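LAO/AO transport system kinase (Escherichia coli, PDB 2P67) is a P-loop protein of the MeaB family, built around a parallel beta sheet flanked by helices. Local coordinates at residues T56-T62 and D150-T156; A167-D171 and R272-S276; I188-M193 and M218-L223; G63-K69 and S175-A179. All blocks are in the same frame, centred on the assembly; numbering follows the deposited sequence.

Contact 1 of 4, residues T56-T62 and D150-T156; sequences TLRLGVT and DVVIVET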
loop_
_atom_site.group_PDB
_atom_site.type_symbol
_atom_site.label_atom_id
_atom_site.label_comp_id
_atom_site.label_asym_id
_atom_site.label_seq_id
_atom_site.Cartn_x
_atom_site.Cartn_y
_atom_site.Cartn_z
ATOM N N THR A 56 14.256 -22.745 9.141
ATOM C CA THR A 56 13.523 -22.451 10.364
ATOM C C THR A 56 12.147 -21.905 9.952
ATOM O O THR A 56 12.053 -21.060 9.064
ATOM C CB THR A 56 14.291 -21.408 11.193
ATOM O OG1 THR A 56 15.570 -21.947 11.558
ATOM C CG2 THR A 56 13.512 -21.015 12.462
ATOM N N LEU A 57 11.087 -22.412 10.580
ATOM C CA LEU A 57 9.761 -21.834 10.385
ATOM C C LEU A 57 9.704 -20.477 11.106
ATOM O O LEU A 57 9.879 -20.414 12.328
ATOM C CB LEU A 57 8.683 -22.782 10.918
ATOM C CG LEU A 57 7.220 -22.306 10.867
ATOM C CD1 LEU A 57 6.759 -21.977 9.444
ATOM C CD2 LEU A 57 6.308 -23.311 11.548
ATOM N N ARG A 58 9.470 -19.417 10.339
ATOM C CA ARG A 58 9.442 -18.046 10.873
ATOM C C ARG A 58 7.987 -17.622 11.019
ATOM O O ARG A 58 7.250 -17.548 10.027
ATOM C CB ARG A 58 10.168 -17.102 9.917
ATOM C CG ARG A 58 11.656 -17.459 9.686
ATOM C CD ARG A 58 12.151 -16.851 8.363
ATOM N NE ARG A 58 12.147 -15.382 8.341
ATOM C CZ ARG A 58 13.207 -14.606 8.596
ATOM N NH1 ARG A 58 14.386 -15.137 8.965
ATOM N NH2 ARG A 58 13.084 -13.283 8.516
ATOM N N LEU A 59 7.571 -17.384 12.253
ATOM C CA LEU A 59 6.196 -16.964 12.517
ATOM C C LEU A 59 6.128 -15.531 13.019
ATOM O O LEU A 59 6.978 -15.110 13.822
ATOM C CB LEU A 59 5.552 -17.884 13.568
ATOM C CG LEU A 59 5.528 -19.383 13.255
ATOM C CD1 LEU A 59 4.899 -20.151 14.429
ATOM C CD2 LEU A 59 4.775 -19.672 11.959
ATOM N N GLY A 60 5.103 -14.793 12.587
ATOM C CA GLY A 60 4.837 -13.487 13.159
ATOM C C GLY A 60 3.546 -13.554 13.934
ATOM O O GLY A 60 2.543 -14.146 13.468
ATOM N N VAL A 61 3.556 -12.940 15.113
ATOM C CA VAL A 61 2.374 -12.916 15.961
ATOM C C VAL A 61 2.146 -11.472 16.447
ATOM O O VAL A 61 3.008 -10.900 17.110
ATOM C CB VAL A 61 2.482 -13.899 17.183
ATOM C CG1 VAL A 61 1.288 -13.730 18.106
ATOM C CG2 VAL A 61 2.637 -15.388 16.741
ATOM N N THR A 62 1.004 -10.884 16.108
ATOM C CA THR A 62 0.624 -9.606 16.713
ATOM C C THR A 62 -0.594 -9.791 17.620
ATOM O O THR A 62 -1.400 -10.689 17.421
ATOM C CB THR A 62 0.372 -8.477 15.669
ATOM O OG1 THR A 62 -0.729 -8.822 14.793
ATOM C CG2 THR A 62 1.613 -8.217 14.855
ATOM N N ASP A 150 13.964 -24.485 15.611
ATOM C CA ASP A 150 13.003 -25.042 14.681
ATOM C C ASP A 150 11.970 -24.008 14.253
ATOM O O ASP A 150 11.539 -23.977 13.081
ATOM C CB ASP A 150 12.298 -26.220 15.323
ATOM C CG ASP A 150 13.241 -27.391 15.566
ATOM O OD1 ASP A 150 13.724 -27.984 14.583
ATOM O OD2 ASP A 150 13.521 -27.677 16.731
ATOM N N VAL A 151 11.590 -23.166 15.215
ATOM C CA VAL A 151 10.576 -22.133 15.006
ATOM C C VAL A 151 11.095 -20.861 15.661
ATOM O O VAL A 151 11.549 -20.898 16.814
ATOM C CB VAL A 151 9.245 -22.508 15.697
ATOM C CG1 VAL A 151 8.183 -21.387 15.510
ATOM C CG2 VAL A 151 8.712 -23.844 15.158
ATOM N N VAL A 152 11.067 -19.763 14.918
ATOM C CA VAL A 152 11.326 -18.434 15.479
ATOM C C VAL A 152 10.066 -17.599 15.353
ATOM O O VAL A 152 9.510 -17.478 14.252
ATOM C CB VAL A 152 12.454 -17.667 14.739
ATOM C CG1 VAL A 152 12.821 -16.391 15.516
ATOM C CG2 VAL A 152 13.673 -18.548 14.556
ATOM N N ILE A 153 9.638 -17.017 16.471
ATOM C CA ILE A 153 8.431 -16.194 16.525
ATOM C C ILE A 153 8.816 -14.757 16.787
ATOM O O ILE A 153 9.466 -14.462 17.803
ATOM C CB ILE A 153 7.491 -16.660 17.654
ATOM C CG1 ILE A 153 7.109 -18.135 17.459
ATOM C CG2 ILE A 153 6.220 -15.783 17.704
ATOM C CD1 ILE A 153 6.265 -18.700 18.589
ATOM N N VAL A 154 8.442 -13.864 15.873
ATOM C CA VAL A 154 8.618 -12.450 16.121
ATOM C C VAL A 154 7.257 -11.896 16.539
ATOM O O VAL A 154 6.233 -12.133 15.875
ATOM C CB VAL A 154 9.286 -11.703 14.918
ATOM C CG1 VAL A 154 8.412 -11.732 13.644
ATOM C CG2 VAL A 154 9.669 -10.270 15.308
ATOM N N GLU A 155 7.223 -11.197 17.662
ATOM C CA GLU A 155 5.922 -10.754 18.148
ATOM C C GLU A 155 5.914 -9.295 18.562
ATOM O O GLU A 155 6.911 -8.778 19.036
ATOM C CB GLU A 155 5.410 -11.675 19.261
ATOM C CG GLU A 155 6.285 -11.710 20.497
ATOM C CD GLU A 155 5.816 -10.746 21.557
ATOM O OE1 GLU A 155 6.341 -10.820 22.682
ATOM O OE2 GLU A 155 4.914 -9.927 21.288
ATOM N N THR A 156 4.788 -8.625 18.342
ATOM C CA THR A 156 4.647 -7.253 18.796
ATOM C C THR A 156 3.162 -6.915 18.894
ATOM O O THR A 156 2.313 -7.705 18.500
ATOM C CB THR A 156 5.430 -6.244 17.900
ATOM O OG1 THR A 156 5.585 -4.980 18.580
ATOM C CG2 THR A 156 4.750 -6.043 16.535
#
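Strands 57-62 and 151-156 run in parallel, and their side chains divide between two faces of the sheet. One face carries Leu-57, Leu-59 and Val-61 opposite Val-151, Ile-153 and Glu-155. It packs against helix 69-82. The other carries Arg-58 and Thr-62 with Val-152, Val-154 and Thr-156, and Gly-60 adds only backbone there. Helix 133-146 lies over part of it, against Arg-58 and Val-152. At the edges the neighbours are strands 172-177 and 87-92. Six backbone hydrogen bonds join the pair. They run from Leu-57 N to Asp-150 O (3.0 Å) through to Thr-156 N and Val-61 O (3.1 Å). The straightest is Leu-59 N to Val-152 O at 2.8 Å, with 170° at the hydrogen. On the leucine face the contact is diagonal. Leu-59 has CG beside its own backbone N (chi1 -57°), which carries CD1 back to Val-151 CG1 at 3.7 Å. Val-61 CG2 likewise meets Ile-153 CG2 at 3.7 Å. Glu-155 breaks the apolar pattern. Its chain bends at chi2 (95°) and turns from strand 57-62 to a salt bridge with Lys-69. Arg-58 pairs with Glu-145 and also donates to Met-169 O. The two strands are central in the parallel sheet of the P-loop fold. The chemistry implies that regular main-chain bonds and aliphatic packing hold the pair, while the buried charges of Arg-58 and Glu-155 find partners outside it.

Contact 2 of 4, residues A167-D171 and R272-S276; sequences ARMVD and RQQQS. With NA (sodium ion), chain B.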
loop_
_atom_site.group_PDB
_atom_site.type_symbol
_atom_site.label_atom_id
_atom_site.label_comp_id
_atom_site.label_asym_id
_atom_site.label_seq_id
_atom_site.Cartn_x
_atom_site.Cartn_y
_atom_site.Cartn_z
ATOM N N ALA A 167 4.705 -8.796 9.050
ATOM C CA ALA A 167 4.322 -9.715 7.983
ATOM C C ALA A 167 5.416 -9.870 6.940
ATOM O O ALA A 167 5.568 -10.943 6.375
ATOM C CB ALA A 167 3.044 -9.227 7.306
ATOM N N ARG A 168 6.163 -8.790 6.705
ATOM C CA ARG A 168 7.208 -8.721 5.672
ATOM C C ARG A 168 8.461 -9.525 5.996
ATOM O O ARG A 168 9.325 -9.684 5.141
ATOM C CB ARG A 168 7.654 -7.270 5.461
ATOM C CG ARG A 168 6.645 -6.352 4.832
ATOM C CD ARG A 168 7.319 -5.099 4.289
ATOM N NE ARG A 168 7.916 -4.246 5.316
ATOM C CZ ARG A 168 7.463 -3.034 5.649
ATOM N NH1 ARG A 168 6.398 -2.524 5.038
ATOM N NH2 ARG A 168 8.083 -2.329 6.592
ATOM N N MET A 169 8.582 -9.997 7.233
ATOM C CA MET A 169 9.751 -10.793 7.606
ATOM C C MET A 169 9.454 -12.233 8.050
ATOM O O MET A 169 10.326 -12.896 8.607
ATOM C CB MET A 169 10.589 -10.055 8.675
ATOM C CG MET A 169 9.992 -10.016 10.090
ATOM S SD MET A 169 11.030 -9.010 11.249
ATOM C CE MET A 169 10.277 -7.458 10.941
ATOM N N VAL A 170 8.228 -12.726 7.834
ATOM C CA VAL A 170 7.864 -14.058 8.372
ATOM C C VAL A 170 7.214 -14.931 7.294
ATOM O O VAL A 170 6.729 -14.408 6.289
ATOM C CB VAL A 170 6.909 -13.964 9.611
ATOM C CG1 VAL A 170 7.595 -13.216 10.770
ATOM C CG2 VAL A 170 5.552 -13.334 9.232
ATOM N N ASP A 171 7.236 -16.241 7.521
ATOM C CA ASP A 171 6.647 -17.239 6.624
ATOM C C ASP A 171 5.130 -17.242 6.774
ATOM O O ASP A 171 4.397 -17.406 5.794
ATOM C CB ASP A 171 7.157 -18.644 6.973
ATOM C CG ASP A 171 8.666 -18.795 6.803
ATOM O OD1 ASP A 171 9.250 -18.057 5.968
ATOM O OD2 ASP A 171 9.242 -19.693 7.466
ATOM N N ARG A 272 9.886 -15.925 0.697
ATOM C CA ARG A 272 11.122 -15.623 1.426
ATOM C C ARG A 272 12.131 -14.816 0.584
ATOM O O ARG A 272 12.707 -13.827 1.075
ATOM C CB ARG A 272 11.757 -16.905 1.947
ATOM C CG ARG A 272 10.953 -17.601 3.010
ATOM C CD ARG A 272 11.505 -18.982 3.236
ATOM N NE ARG A 272 11.151 -19.502 4.552
ATOM C CZ ARG A 272 11.672 -20.598 5.075
ATOM N NH1 ARG A 272 12.575 -21.288 4.371
ATOM N NH2 ARG A 272 11.291 -21.018 6.280
ATOM N N GLN A 273 12.321 -15.216 -0.672
ATOM C CA GLN A 273 13.205 -14.478 -1.604
ATOM C C GLN A 273 12.705 -13.055 -1.869
ATOM O O GLN A 273 13.482 -12.092 -1.809
ATOM C CB GLN A 273 13.391 -15.264 -2.914
ATOM C CG GLN A 273 13.943 -14.450 -4.096
ATOM C CD GLN A 273 15.453 -14.174 -4.036
ATOM O OE1 GLN A 273 16.036 -13.693 -5.026
ATOM N NE2 GLN A 273 16.093 -14.470 -2.887
ATOM N N GLN A 274 11.412 -12.923 -2.150
ATOM C CA GLN A 274 10.782 -11.629 -2.364
ATOM C C GLN A 274 10.899 -10.712 -1.156
ATOM O O GLN A 274 11.088 -9.509 -1.325
ATOM C CB GLN A 274 9.317 -11.792 -2.733
ATOM C CG GLN A 274 9.082 -12.295 -4.141
ATOM C CD GLN A 274 7.601 -12.432 -4.467
ATOM O OE1 GLN A 274 6.744 -12.495 -3.567
ATOM N NE2 GLN A 274 7.290 -12.494 -5.759
ATOM N N GLN A 275 10.780 -11.267 0.056
ATOM C CA GLN A 275 10.901 -10.462 1.267
ATOM C C GLN A 275 12.313 -9.878 1.384
ATOM O O GLN A 275 12.492 -8.712 1.728
ATOM C CB GLN A 275 10.592 -11.292 2.511
ATOM C CG GLN A 275 9.128 -11.661 2.653
ATOM C CD GLN A 275 8.828 -12.499 3.897
ATOM O OE1 GLN A 275 9.720 -13.107 4.500
ATOM N NE2 GLN A 275 7.553 -12.548 4.268
ATOM N N SER A 276 13.313 -10.695 1.075
ATOM C CA SER A 276 14.707 -10.267 1.240
ATOM C C SER A 276 15.075 -9.225 0.201
ATOM O O SER A 276 15.703 -8.235 0.523
ATOM C CB SER A 276 15.642 -11.472 1.194
ATOM O OG SER A 276 15.550 -12.170 2.447
HETATM NA NA NA B . 14.017 -13.934 3.483
HETATM O O HOH W 1 10.570 -7.195 3.107
HETATM O O HOH W 2 10.190 -15.359 6.014
HETATM O O HOH W 3 12.330 -12.369 5.322
HETATM O O HOH W 4 13.000 -15.713 5.105
HETATM O O HOH W 5 15.447 -14.088 5.777
HETATM O O HOH W 6 15.751 -15.501 2.157
#
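Arg-272 grips the Asp-171 carboxylate side-on with two nitrogens. Arg-272 NE donates to OD1 of Asp-171 at 2.8 Å, and Arg-272 NH2 donates to OD2 of Asp-171 at 2.7 Å. Both oxygens lie close to the guanidinium plane. The two flat groups are nevertheless turned by 39°, and NE meets OD1 from above the carboxylate plane. One turn along the helix, the extended side chain of Gln-275 reaches over the type I turn 167-170. Gln-275 NE2 donates to Val-170 O at 2.9 Å, nearly in the amide plane. Gln-275 OE1 accepts from two waters. One of them also donates to Asp-171 OD1, so it ties the amide to the salt bridge. The other belongs to the sodium ion. Arg-272 O (2.7 Å) and Ser-276 OG (2.6 Å), one helical turn apart, bind this ion together with four waters. In the next shell, Arg-58 N donates to Asp-171 OD2, which gives that oxygen a second donor and helps to position it. The contact fastens the start of helix 267-294 to the loop between helix 162-167 and strand 172-177, where Met-169 packs on helix 133-146 and the backbone of Asp-171 hydrogen-bonds to Arg-58 of strand 57-63.

Contact 3 of 4, residues I188-M193 and M218-L223; sequences IKKGLM and MYESAL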
loop_
_atom_site.group_PDB
_atom_site.type_symbol
_atom_site.label_atom_id
_atom_site.label_comp_id
_atom_site.label_asym_id
_atom_site.label_seq_id
_atom_site.Cartn_x
_atom_site.Cartn_y
_atom_site.Cartn_z
ATOM N N ILE A 188 -12.945 -3.566 10.538
ATOM C CA ILE A 188 -11.694 -4.301 10.413
ATOM C C ILE A 188 -10.646 -3.476 9.652
ATOM O O ILE A 188 -10.933 -2.934 8.573
ATOM C CB ILE A 188 -11.938 -5.610 9.651
ATOM C CG1 ILE A 188 -12.972 -6.470 10.396
ATOM C CG2 ILE A 188 -10.616 -6.371 9.425
ATOM C CD1 ILE A 188 -13.223 -7.858 9.764
ATOM N N LYS A 189 -9.428 -3.432 10.197
ATOM C CA LYS A 189 -8.321 -2.731 9.552
ATOM C C LYS A 189 -7.956 -3.350 8.184
ATOM O O LYS A 189 -7.669 -4.557 8.079
ATOM C CB LYS A 189 -7.093 -2.730 10.483
ATOM C CG LYS A 189 -7.218 -1.899 11.727
ATOM C CD LYS A 189 -5.992 -2.054 12.663
ATOM C CE LYS A 189 -4.674 -1.821 11.933
ATOM N NZ LYS A 189 -3.514 -1.908 12.912
ATOM N N LYS A 190 -7.945 -2.533 7.131
ATOM C CA LYS A 190 -7.591 -3.049 5.795
ATOM C C LYS A 190 -6.154 -3.592 5.699
ATOM O O LYS A 190 -5.909 -4.608 5.036
ATOM C CB LYS A 190 -7.880 -2.017 4.693
ATOM C CG LYS A 190 -9.367 -1.696 4.537
ATOM C CD LYS A 190 -9.563 -0.671 3.437
ATOM C CE LYS A 190 -11.003 -0.166 3.394
ATOM N NZ LYS A 190 -11.094 1.229 3.843
ATOM N N GLY A 191 -5.223 -2.955 6.404
ATOM C CA GLY A 191 -3.828 -3.399 6.426
ATOM C C GLY A 191 -3.708 -4.798 6.992
ATOM O O GLY A 191 -2.892 -5.584 6.533
ATOM N N LEU A 192 -4.554 -5.115 7.970
ATOM C CA LEU A 192 -4.600 -6.467 8.523
ATOM C C LEU A 192 -5.088 -7.492 7.480
ATOM O O LEU A 192 -4.475 -8.554 7.303
ATOM C CB LEU A 192 -5.500 -6.487 9.750
ATOM C CG LEU A 192 -5.717 -7.892 10.327
ATOM C CD1 LEU A 192 -4.338 -8.489 10.730
ATOM C CD2 LEU A 192 -6.688 -7.773 11.503
ATOM N N MET A 193 -6.167 -7.159 6.772
ATOM C CA MET A 193 -6.654 -8.010 5.691
ATOM C C MET A 193 -5.585 -8.265 4.630
ATOM O O MET A 193 -5.527 -9.344 4.070
ATOM C CB MET A 193 -7.936 -7.446 5.067
ATOM C CG MET A 193 -9.122 -7.339 6.070
ATOM S SD MET A 193 -9.699 -8.965 6.649
ATOM C CE MET A 193 -8.839 -9.237 8.153
ATOM N N MET A 218 -17.172 -12.387 11.883
ATOM C CA MET A 218 -16.944 -11.118 11.186
ATOM C C MET A 218 -15.629 -11.173 10.391
ATOM O O MET A 218 -15.608 -10.872 9.189
ATOM C CB MET A 218 -16.941 -9.951 12.199
ATOM C CG MET A 218 -16.656 -8.588 11.546
ATOM S SD MET A 218 -16.493 -7.264 12.771
ATOM C CE MET A 218 -15.063 -7.745 13.690
ATOM N N TYR A 219 -14.536 -11.568 11.051
ATOM C CA TYR A 219 -13.239 -11.711 10.358
ATOM C C TYR A 219 -13.327 -12.707 9.222
ATOM O O TYR A 219 -12.786 -12.488 8.132
ATOM C CB TYR A 219 -12.120 -12.111 11.338
ATOM C CG TYR A 219 -11.700 -10.930 12.160
ATOM C CD1 TYR A 219 -10.818 -9.980 11.633
ATOM C CD2 TYR A 219 -12.202 -10.730 13.444
ATOM C CE1 TYR A 219 -10.443 -8.862 12.367
ATOM C CE2 TYR A 219 -11.824 -9.593 14.189
ATOM C CZ TYR A 219 -10.950 -8.668 13.613
ATOM O OH TYR A 219 -10.544 -7.558 14.308
ATOM N N GLU A 220 -14.035 -13.802 9.472
ATOM C CA GLU A 220 -14.194 -14.826 8.451
ATOM C C GLU A 220 -14.967 -14.306 7.245
ATOM O O GLU A 220 -14.613 -14.619 6.100
ATOM C CB GLU A 220 -14.842 -16.083 9.046
ATOM C CG GLU A 220 -14.757 -17.303 8.155
ATOM C CD GLU A 220 -15.304 -18.529 8.857
ATOM O OE1 GLU A 220 -16.509 -18.520 9.203
ATOM O OE2 GLU A 220 -14.528 -19.495 9.045
ATOM N N SER A 221 -16.012 -13.502 7.472
ATOM C CA SER A 221 -16.753 -12.940 6.359
ATOM C C SER A 221 -15.803 -12.142 5.470
ATOM O O SER A 221 -15.776 -12.348 4.249
ATOM C CB SER A 221 -17.893 -12.023 6.841
ATOM O OG SER A 221 -18.859 -12.765 7.602
ATOM N N ALA A 222 -15.010 -11.258 6.083
ATOM C CA ALA A 222 -14.061 -10.432 5.326
ATOM C C ALA A 222 -13.062 -11.325 4.559
ATOM O O ALA A 222 -12.812 -11.119 3.371
ATOM C CB ALA A 222 -13.314 -9.488 6.271
ATOM N N LEU A 223 -12.517 -12.322 5.232
ATOM C CA LEU A 223 -11.460 -13.155 4.623
ATOM C C LEU A 223 -11.967 -14.143 3.562
ATOM O O LEU A 223 -11.198 -14.598 2.712
ATOM C CB LEU A 223 -10.637 -13.850 5.713
ATOM C CG LEU A 223 -9.734 -12.910 6.531
ATOM C CD1 LEU A 223 -9.270 -13.594 7.845
ATOM C CD2 LEU A 223 -8.542 -12.383 5.701
HETATM O O HOH W 7 -8.891 -5.035 12.662
#
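The Tyr-219 hydroxyl is linked to the backbone of Lys-189 through a water. Lys-189 N donates to that water at 3.0 Å, while the link from the water to Tyr-219 OH is long and weak at 3.4 Å. The contact belongs to two successive beta-alpha-beta crossovers of the P-loop fold. Helix 190-195 connects strand 172-177 to strand 198-201, and helix 209-225 connects strand 198-201 to strand 236-239. Both helices rest on the same side of the sheet, where Leu-192 and Tyr-219 each touch Ile-199. Tyr-219 OH also probably hydrogen-bonds to Gln-177 on strand 172-177. No direct hydrogen bond joins the two segments, and the rest of the contact is apolar. Ile-188, just before the first helix, carries much of the packing. Ile-188 CD1 lies over one face of the Tyr-219 ring, 4.2 Å from the centroid, in a CH-pi contact. The same methyl meets Ala-222 CB and, tip to tip, the side chain of Met-218. Leu-192 crosses Tyr-219 at about a right angle, its CD2 4.0 Å from Tyr-219 CE1. Met-193 CE comes to the edge of the ring, close to its plane. Ile-188 also packs on Ile-225 of the second subunit, and Lys-190 NZ hydrogen-bonds to Arg-227 O of that subunit, so the contact forms part of the interface with the second subunit. Met-193 is bent at chi2 (-66°), which turns its sulfur toward helix 209-225. Met-193 SD there touches Ala-222 CB and Leu-223 CD2, each at 3.7 Å.

Contact 4 of 4, residues G63-K69 and S175-A179; sequences GTPGAGK and SLQIA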
loop_
_atom_site.group_PDB
_atom_site.type_symbol
_atom_site.label_atom_id
_atom_site.label_comp_id
_atom_site.label_asym_id
_atom_site.label_seq_id
_atom_site.Cartn_x
_atom_site.Cartn_y
_atom_site.Cartn_z
ATOM N N GLY A 63 -0.711 -8.954 18.642
ATOM C CA GLY A 63 -1.924 -8.966 19.447
ATOM C C GLY A 63 -2.338 -7.543 19.727
ATOM O O GLY A 63 -1.489 -6.698 20.007
ATOM N N THR A 64 -3.637 -7.269 19.623
ATOM C CA THR A 64 -4.168 -5.971 20.034
ATOM C C THR A 64 -4.160 -5.893 21.566
ATOM O O THR A 64 -4.121 -6.931 22.241
ATOM C CB THR A 64 -5.599 -5.734 19.480
ATOM O OG1 THR A 64 -6.453 -6.816 19.875
ATOM C CG2 THR A 64 -5.580 -5.635 17.959
ATOM N N PRO A 65 -4.156 -4.669 22.129
ATOM C CA PRO A 65 -4.306 -4.562 23.586
ATOM C C PRO A 65 -5.546 -5.318 24.081
ATOM O O PRO A 65 -6.655 -5.124 23.553
ATOM C CB PRO A 65 -4.446 -3.052 23.812
ATOM C CG PRO A 65 -3.706 -2.438 22.641
ATOM C CD PRO A 65 -4.003 -3.352 21.485
ATOM N N GLY A 66 -5.337 -6.200 25.062
ATOM C CA GLY A 66 -6.407 -7.016 25.647
ATOM C C GLY A 66 -6.686 -8.327 24.926
ATOM O O GLY A 66 -7.633 -9.038 25.281
ATOM N N ALA A 67 -5.857 -8.657 23.929
ATOM C CA ALA A 67 -6.070 -9.852 23.091
ATOM C C ALA A 67 -5.501 -11.141 23.695
ATOM O O ALA A 67 -5.736 -12.233 23.158
ATOM C CB ALA A 67 -5.516 -9.635 21.678
ATOM N N GLY A 68 -4.733 -10.998 24.780
ATOM C CA GLY A 68 -4.168 -12.132 25.522
ATOM C C GLY A 68 -2.935 -12.726 24.857
ATOM O O GLY A 68 -2.736 -13.946 24.874
ATOM N N LYS A 69 -2.112 -11.852 24.275
ATOM C CA LYS A 69 -0.932 -12.265 23.517
ATOM C C LYS A 69 0.049 -13.046 24.398
ATOM O O LYS A 69 0.571 -14.083 23.976
ATOM C CB LYS A 69 -0.254 -11.044 22.878
ATOM C CG LYS A 69 1.052 -11.339 22.155
ATOM C CD LYS A 69 1.473 -10.209 21.212
ATOM C CE LYS A 69 1.699 -8.864 21.898
ATOM N NZ LYS A 69 2.880 -8.825 22.815
ATOM N N SER A 175 -2.562 -13.050 13.582
ATOM C CA SER A 175 -3.025 -11.871 14.313
ATOM C C SER A 175 -4.005 -12.288 15.396
ATOM O O SER A 175 -4.973 -12.977 15.112
ATOM C CB SER A 175 -3.689 -10.869 13.370
ATOM O OG SER A 175 -4.301 -9.809 14.102
ATOM N N LEU A 176 -3.741 -11.861 16.626
ATOM C CA LEU A 176 -4.653 -12.094 17.740
ATOM C C LEU A 176 -5.573 -10.909 17.924
ATOM O O LEU A 176 -5.138 -9.742 17.947
ATOM C CB LEU A 176 -3.894 -12.384 19.030
ATOM C CG LEU A 176 -3.717 -13.875 19.269
ATOM C CD1 LEU A 176 -2.660 -14.421 18.329
ATOM C CD2 LEU A 176 -3.339 -14.099 20.717
ATOM N N GLN A 177 -6.852 -11.231 18.050
ATOM C CA GLN A 177 -7.893 -10.212 18.180
ATOM C C GLN A 177 -8.758 -10.517 19.400
ATOM O O GLN A 177 -8.831 -11.652 19.856
ATOM C CB GLN A 177 -8.766 -10.149 16.920
ATOM C CG GLN A 177 -8.029 -9.795 15.606
ATOM C CD GLN A 177 -7.439 -8.372 15.563
ATOM O OE1 GLN A 177 -7.991 -7.427 16.129
ATOM N NE2 GLN A 177 -6.332 -8.218 14.855
ATOM N N ILE A 178 -9.388 -9.484 19.941
ATOM C CA ILE A 178 -10.311 -9.706 21.035
ATOM C C ILE A 178 -11.761 -9.505 20.586
ATOM O O ILE A 178 -12.025 -8.710 19.675
ATOM C CB ILE A 178 -9.902 -8.911 22.320
ATOM C CG1 ILE A 178 -10.349 -9.677 23.563
ATOM C CG2 ILE A 178 -10.363 -7.441 22.260
ATOM C CD1 ILE A 178 -9.596 -11.000 23.756
ATOM N N ALA A 179 -12.684 -10.245 21.203
ATOM C CA ALA A 179 -14.096 -10.257 20.798
ATOM C C ALA A 179 -14.723 -8.878 20.807
ATOM O O ALA A 179 -14.502 -8.111 21.743
HETATM O O HOH W 8 -8.790 -6.922 18.618
#
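Gly-63 and Leu-176 face each other in a parallel beta bridge, their CA atoms 4.5 Å apart. Backbone bonding across the segments is slight. Thr-64 N donates to Leu-176 O at 3.3 Å, a straight but weak bond, and the loop then leaves the sheet. It makes a type II turn from Thr-64 to Ala-67, closed by Ala-67 N bonding to Thr-64 O, with Gly-66 at positive phi (87°), a conformation that favours glycine. The sequence and the strand-loop-helix path are consistent with a P-loop (Walker A) that includes Gly-63, Gly-68 and Lys-69. The side-chain polar contacts centre on one water, which takes the N-H of Ile-178 at 2.9 Å. It donates to Gln-177 OE1 and also hydrogen-bonds to Thr-64 OG1. Gln-177 is bent at chi2 (-66°), which folds its amide back over Thr-64. NE2 of Gln-177 donates to Ser-175 OG at 2.7 Å. With OE1 on the water, this bond fixes which way round the amide lies. Thr-64 CG2 stands 3.5 Å from Gln-177 OE1, and the two side chains cross at about a right angle. The apolar contacts lie under the turn. Ala-67 CB meets Leu-176 CB at 4.1 Å and Ile-178 CB at 4.5 Å, and Leu-176 CD2 reaches the CA of Lys-69. Separately, the Ile-178 CD1 methyl lies against the carbonyl oxygen of Gly-66, which also accepts from Lys-203. The loop thus rests on strand 172-177 mainly through aliphatic packing and a water bridge, with little direct hydrogen bonding.

In the fold
Contacts 1 and 3 are buried, while contacts 2 and 4 are partly open. Contact 1 is closest to the centre of the chain and relies on regular backbone bonding. Contact 4 continues the same central strand into a loop, so the bonding becomes sparse and a water takes part. Both use the sheet, and Thr-62 O with Leu-176 N joins them directly. Contact 2 adjoins the beginning of the strand pair. Charge, an amide and a sodium ion dominate there. Contact 3 lies further out, at the second subunit, and is mostly apolar. It meets contact 4 through packing of Leu-192 on Ser-175 and Gln-177 and probably a Tyr-219 to Gln-177 hydrogen bond.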